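Local coordinates for protein putative enoyl-CoA hydratase (Streptomyces coelicolor A3, PDB 3G64) that probably acts on acyl-CoA thioesters, such as by hydrating enoyl-CoA, as a member of the crotonase superfamily, at residues 30-35 / 39-44; 47-52 / 103-108. All coordinates share one frame; numbering follows the deposited sequence. Where two conformers were deposited one is given.

Contact 1: residues 30-35 / 39-44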
loop_
_atom_site.group_PDB
_atom_site.type_symbol
_atom_site.label_atom_id
_atom_site.label_comp_id
_atom_site.label_asym_id
_atom_site.label_seq_id
_atom_site.Cartn_x
_atom_site.Cartn_y
_atom_site.Cartn_z
ATOM N N VAL A 30 -18.527 -22.415 4.867
ATOM C CA VAL A 30 -17.728 -23.068 5.893
ATOM C C VAL A 30 -18.047 -22.334 7.180
ATOM O O VAL A 30 -17.726 -21.148 7.342
ATOM C CB VAL A 30 -16.204 -22.998 5.583
ATOM C CG1 VAL A 30 -15.376 -23.687 6.691
ATOM C CG2 VAL A 30 -15.896 -23.640 4.211
ATOM N N THR A 31 -18.733 -23.010 8.089
ATOM C CA THR A 31 -19.012 -22.396 9.364
ATOM C C THR A 31 -18.106 -22.987 10.429
ATOM O O THR A 31 -18.109 -24.207 10.652
ATOM C CB THR A 31 -20.473 -22.600 9.756
ATOM O OG1 THR A 31 -21.319 -22.220 8.654
ATOM C CG2 THR A 31 -20.781 -21.772 10.986
ATOM N N LEU A 32 -17.324 -22.124 11.078
ATOM C CA LEU A 32 -16.463 -22.561 12.175
ATOM C C LEU A 32 -17.273 -23.252 13.270
ATOM O O LEU A 32 -18.397 -22.858 13.583
ATOM C CB LEU A 32 -15.703 -21.385 12.752
ATOM C CG LEU A 32 -14.835 -20.696 11.704
ATOM C CD1 LEU A 32 -14.211 -19.464 12.304
ATOM C CD2 LEU A 32 -13.744 -21.684 11.171
ATOM N N ALA A 33 -16.683 -24.294 13.841
ATOM C CA ALA A 33 -17.295 -25.027 14.938
ATOM C C ALA A 33 -17.026 -24.371 16.318
ATOM O O ALA A 33 -16.028 -23.641 16.504
ATOM C CB ALA A 33 -16.797 -26.479 14.917
ATOM N N ARG A 34 -17.930 -24.634 17.264
ATOM C CA ARG A 34 -17.762 -24.279 18.692
ATOM C C ARG A 34 -18.188 -22.888 19.101
ATOM O O ARG A 34 -17.388 -22.134 19.640
ATOM C CB ARG A 34 -16.324 -24.508 19.166
ATOM C CG ARG A 34 -15.820 -25.909 18.910
ATOM C CD ARG A 34 -14.303 -25.930 18.861
ATOM N NE ARG A 34 -13.718 -26.661 19.974
ATOM C CZ ARG A 34 -12.723 -26.213 20.744
ATOM N NH1 ARG A 34 -12.167 -25.010 20.540
ATOM N NH2 ARG A 34 -12.273 -26.996 21.721
ATOM N N PRO A 35 -19.459 -22.556 18.878
ATOM C CA PRO A 35 -19.992 -21.229 19.191
ATOM C C PRO A 35 -19.867 -20.921 20.669
ATOM O O PRO A 35 -19.708 -19.757 21.022
ATOM C CB PRO A 35 -21.478 -21.322 18.827
ATOM C CG PRO A 35 -21.732 -22.729 18.392
ATOM C CD PRO A 35 -20.439 -23.459 18.256
ATOM N N ASN A 39 -15.938 -19.956 18.730
ATOM C CA ASN A 39 -15.313 -20.606 17.600
ATOM C C ASN A 39 -13.790 -20.675 17.643
ATOM O O ASN A 39 -13.132 -20.748 16.596
ATOM C CB ASN A 39 -15.815 -19.919 16.345
ATOM C CG ASN A 39 -17.336 -19.902 16.303
ATOM O OD1 ASN A 39 -17.964 -20.936 16.564
ATOM N ND2 ASN A 39 -17.933 -18.744 15.990
ATOM N N ALA A 40 -13.234 -20.665 18.851
ATOM C CA ALA A 40 -11.789 -20.808 19.012
ATOM C C ALA A 40 -11.270 -22.033 18.253
ATOM O O ALA A 40 -11.811 -23.145 18.353
ATOM C CB ALA A 40 -11.398 -20.891 20.503
ATOM N N LEU A 41 -10.189 -21.819 17.520
ATOM C CA LEU A 41 -9.617 -22.828 16.653
ATOM C C LEU A 41 -8.733 -23.840 17.384
ATOM O O LEU A 41 -7.969 -23.498 18.287
ATOM C CB LEU A 41 -8.798 -22.137 15.562
ATOM C CG LEU A 41 -9.558 -21.170 14.665
ATOM C CD1 LEU A 41 -8.579 -20.368 13.783
ATOM C CD2 LEU A 41 -10.530 -21.967 13.829
ATOM N N THR A 42 -8.828 -25.090 16.952
ATOM C CA THR A 42 -7.982 -26.152 17.462
ATOM C C THR A 42 -7.024 -26.604 16.345
ATOM O O THR A 42 -7.187 -26.216 15.189
ATOM C CB THR A 42 -8.826 -27.339 17.808
ATOM O OG1 THR A 42 -9.501 -27.755 16.616
ATOM C CG2 THR A 42 -9.898 -26.962 18.897
ATOM N N PHE A 43 -6.070 -27.464 16.686
ATOM C CA PHE A 43 -5.172 -28.012 15.699
ATOM C C PHE A 43 -5.953 -28.654 14.571
ATOM O O PHE A 43 -5.587 -28.512 13.412
ATOM C CB PHE A 43 -4.255 -29.060 16.351
ATOM C CG PHE A 43 -3.284 -28.470 17.339
ATOM C CD1 PHE A 43 -2.533 -27.361 16.999
ATOM C CD2 PHE A 43 -3.150 -29.001 18.604
ATOM C CE1 PHE A 43 -1.641 -26.790 17.904
ATOM C CE2 PHE A 43 -2.269 -28.448 19.519
ATOM C CZ PHE A 43 -1.503 -27.337 19.164
ATOM N N GLU A 44 -7.006 -29.390 14.916
ATOM C CA GLU A 44 -7.778 -30.139 13.921
ATOM C C GLU A 44 -8.603 -29.223 13.013
ATOM O O GLU A 44 -8.865 -29.566 11.870
ATOM C CB GLU A 44 -8.712 -31.154 14.601
ATOM C CG GLU A 44 -7.988 -32.312 15.255
ATOM C CD GLU A 44 -7.405 -31.957 16.629
ATOM O OE1 GLU A 44 -7.728 -30.877 17.198
ATOM O OE2 GLU A 44 -6.600 -32.773 17.136
HETATM O O HOH W 1 -19.982 -21.435 14.922
HETATM O O HOH W 2 -13.494 -23.287 15.354
#
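Asn-39 N hydrogen-bonds to Arg-34 O (2.8 Å) and closes a tight loop: the run from Leu-32 to Pro-35 and that from Asn-39 to Thr-42 point 118° apart, in the link between strand 27-32 and helix 43-58. Asn-39 CA adds a CA-H...O contact of 3.3 Å to Ala-33 O, and a water bridges Ala-33 O and Asn-39 O. With CG beside its own backbone N (chi1 -54°), Asn-39 brings CB to Leu-32 CB (3.9 Å), while OD1 lies 3.2 Å from Pro-35 N, which has no hydrogen to offer. A second water donates to Asn-39 OD1 and to Leu-32 O. ND2 donates to the backbone oxygens of Glu-70 and Phe-74, which fixes the rotation of the amide. Arg-34 reaches back to residues 39-44. A bend at chi3 (113°) brings NH1 to Ala-40 O (2.9 Å), approaching from above the carbonyl plane, while Thr-42 CG2 lies over one face of the guanidinium, toward its rim, 3.5 Å from CZ. NH2 forms a salt bridge with Glu-82, so two different elements grip the group. A leucine in its place would probably leave Glu-82 without its charged mate and Ala-40 O without this donor. Thr-42 is the N-cap of helix 43-58, its OG1 accepting from Ala-45 N. Deeper in, Leu-32 CD2 meets Leu-41 CD2 at 4.2 Å, with Cys-75 touching both side chains. The loop joins strand to helix in the beta-alpha-beta unit 27-32, 43-58, 64-69 of the crotonase fold. Leu-41 pairs by its backbone with Gly-77, in the loop that in relatives supplies an oxyanion-hole N-H.

Contact 2: residues 47-52 / 103-108; sequences ADLRDL and GQVVRA
Val-105 stands with CG1 opposite its own backbone N (chi1 172°) and CG2 beside that N, which turns both methyls to helix 43-58: CG1 meets Leu-49 CB at 3.9 Å, and CG2 comes within 4.1 Å of Arg-50 N. This is a helix-helix contact of the crotonase fold, between helix 43-58 and helix 92-111. It is small, burying 151 Å² in all, and carried by the valine methyls, with no hydrogen bond between the segments. The backbones come close here, Arg-50 CA lying 5.2 Å from Val-105 CA, and Val-105 meets Leu-49 and Arg-50 at their CB atoms and at Arg-50 N. Leu-49 directs its CB toward the second helix, while its side chain also packs on Leu-19 of strand 19-24. Beyond the contact, Val-105 also touches Leu-131 of helix 127-134, which ties helix 92-111 to a third helix. Elsewhere on helix 92-111, Gln-104 and Arg-107 pack on Val-243 and Ala-240 of a second subunit. Arg-50 contributes CB, 4.2 Å from Val-105 CG2, and then leads its polar end off to the exposed side. There its guanidinium grips the carboxylate of Asp-51 side-on in a salt bridge: NE bonds OD1 at 2.9 Å from above the carboxylate plane, and NH2 meets the syn side of OD2, tilted from that plane, at 3.2 Å in a nearly straight bond (173°).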
loop_
_atom_site.group_PDB
_atom_site.type_symbol
_atom_site.label_atom_id
_atom_site.label_comp_id
_atom_site.label_asym_id
_atom_site.label_seq_id
_atom_site.Cartn_x
_atom_site.Cartn_y
_atom_site.Cartn_z
ATOM N N ALA A 47 -6.277 -28.021 10.482
ATOM C CA ALA A 47 -5.965 -29.091 9.530
ATOM C C ALA A 47 -7.084 -29.254 8.521
ATOM O O ALA A 47 -6.839 -29.516 7.338
ATOM C CB ALA A 47 -5.666 -30.444 10.271
ATOM N N ASP A 48 -8.323 -29.093 8.974
ATOM C CA ASP A 48 -9.444 -29.188 8.056
ATOM C C ASP A 48 -9.523 -27.984 7.136
ATOM O O ASP A 48 -9.868 -28.130 5.955
ATOM C CB ASP A 48 -10.764 -29.392 8.800
ATOM C CG ASP A 48 -10.995 -30.848 9.188
ATOM O OD1 ASP A 48 -10.057 -31.676 9.024
ATOM O OD2 ASP A 48 -12.113 -31.150 9.661
ATOM N N LEU A 49 -9.204 -26.794 7.647
ATOM C CA LEU A 49 -9.134 -25.636 6.743
ATOM C C LEU A 49 -8.115 -25.895 5.630
ATOM O O LEU A 49 -8.388 -25.669 4.449
ATOM C CB LEU A 49 -8.735 -24.365 7.505
ATOM C CG LEU A 49 -9.933 -23.842 8.341
ATOM C CD1 LEU A 49 -9.496 -22.786 9.343
ATOM C CD2 LEU A 49 -11.052 -23.309 7.445
ATOM N N ARG A 50 -6.935 -26.356 6.016
ATOM C CA ARG A 50 -5.848 -26.556 5.050
ATOM C C ARG A 50 -6.297 -27.555 3.987
ATOM O O ARG A 50 -6.198 -27.302 2.777
ATOM C CB ARG A 50 -4.601 -27.100 5.782
ATOM C CG ARG A 50 -3.452 -27.580 4.854
ATOM C CD ARG A 50 -2.386 -28.432 5.623
ATOM N NE ARG A 50 -3.015 -29.638 6.170
ATOM C CZ ARG A 50 -2.664 -30.227 7.309
ATOM N NH1 ARG A 50 -1.666 -29.730 8.044
ATOM N NH2 ARG A 50 -3.330 -31.305 7.727
ATOM N N ASP A 51 -6.792 -28.698 4.453
ATOM C CA ASP A 51 -7.088 -29.818 3.572
ATOM C C ASP A 51 -8.350 -29.602 2.752
ATOM O O ASP A 51 -8.417 -30.037 1.593
ATOM C CB ASP A 51 -7.192 -31.098 4.378
ATOM C CG ASP A 51 -5.866 -31.505 4.998
ATOM O OD1 ASP A 51 -4.800 -31.112 4.452
ATOM O OD2 ASP A 51 -5.889 -32.218 6.028
ATOM N N LEU A 52 -9.347 -28.939 3.343
ATOM C CA LEU A 52 -10.566 -28.593 2.607
ATOM C C LEU A 52 -10.237 -27.621 1.483
ATOM O O LEU A 52 -10.668 -27.823 0.363
ATOM C CB LEU A 52 -11.648 -27.993 3.521
ATOM C CG LEU A 52 -12.847 -27.384 2.793
ATOM C CD1 LEU A 52 -13.666 -28.501 2.115
ATOM C CD2 LEU A 52 -13.743 -26.571 3.729
ATOM N N GLY A 103 0.204 -20.349 8.618
ATOM C CA GLY A 103 0.590 -19.522 7.482
ATOM C C GLY A 103 0.125 -20.101 6.159
ATOM O O GLY A 103 -0.302 -19.362 5.260
ATOM N N GLN A 104 0.177 -21.413 6.003
ATOM C CA GLN A 104 -0.257 -21.960 4.717
ATOM C C GLN A 104 -1.789 -21.990 4.599
ATOM O O GLN A 104 -2.322 -22.075 3.488
ATOM C CB GLN A 104 0.361 -23.338 4.445
ATOM C CG GLN A 104 1.911 -23.343 4.468
ATOM C CD GLN A 104 2.548 -22.759 3.223
ATOM O OE1 GLN A 104 2.076 -22.981 2.105
ATOM N NE2 GLN A 104 3.660 -22.038 3.404
ATOM N N VAL A 105 -2.503 -21.904 5.726
ATOM C CA VAL A 105 -3.958 -21.716 5.627
ATOM C C VAL A 105 -4.257 -20.359 4.988
ATOM O O VAL A 105 -5.025 -20.262 4.023
ATOM C CB VAL A 105 -4.670 -21.855 6.985
ATOM C CG1 VAL A 105 -6.174 -21.445 6.819
ATOM C CG2 VAL A 105 -4.557 -23.290 7.446
ATOM N N VAL A 106 -3.601 -19.317 5.494
ATOM C CA VAL A 106 -3.789 -17.966 4.974
ATOM C C VAL A 106 -3.357 -17.892 3.505
ATOM O O VAL A 106 -4.053 -17.287 2.671
ATOM C CB VAL A 106 -3.014 -16.937 5.844
ATOM C CG1 VAL A 106 -2.925 -15.598 5.162
ATOM C CG2 VAL A 106 -3.707 -16.796 7.216
ATOM N N ARG A 107 -2.227 -18.518 3.177
ATOM C CA ARG A 107 -1.781 -18.541 1.796
ATOM C C ARG A 107 -2.816 -19.258 0.914
ATOM O O ARG A 107 -3.127 -18.809 -0.204
ATOM C CB ARG A 107 -0.416 -19.223 1.698
ATOM C CG ARG A 107 0.250 -18.959 0.361
ATOM C CD ARG A 107 1.695 -19.543 0.291
ATOM N NE ARG A 107 1.633 -20.973 0.042
ATOM C CZ ARG A 107 2.662 -21.721 -0.372
ATOM N NH1 ARG A 107 3.861 -21.186 -0.594
ATOM N NH2 ARG A 107 2.490 -23.021 -0.569
ATOM N N ALA A 108 -3.354 -20.369 1.416
ATOM C CA ALA A 108 -4.362 -21.112 0.657
ATOM C C ALA A 108 -5.623 -20.244 0.423
ATOM O O ALA A 108 -6.230 -20.292 -0.650
ATOM C CB ALA A 108 -4.729 -22.398 1.384
#

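How the contacts relate
Contact 1 closes before contact 2 opens along the chain, and their centres lie about 13 Å apart. Helix 43-58 is common to both: residues 39-44 lead into its first turn, and residues 47-52 are the turns that follow. The two touch directly, Val-30 CG2 packing on Leu-52 CD2 at 3.7 Å, so strand 27-32 lies against the same helix that meets helix 92-111. Contact 1 is local, with three residues between its segments, whereas contact 2 spans fifty, including strand 64-69 and helix 80-87. Together they join the second strand of the six-stranded sheet, through one helix, to the helix that packs on a second subunit.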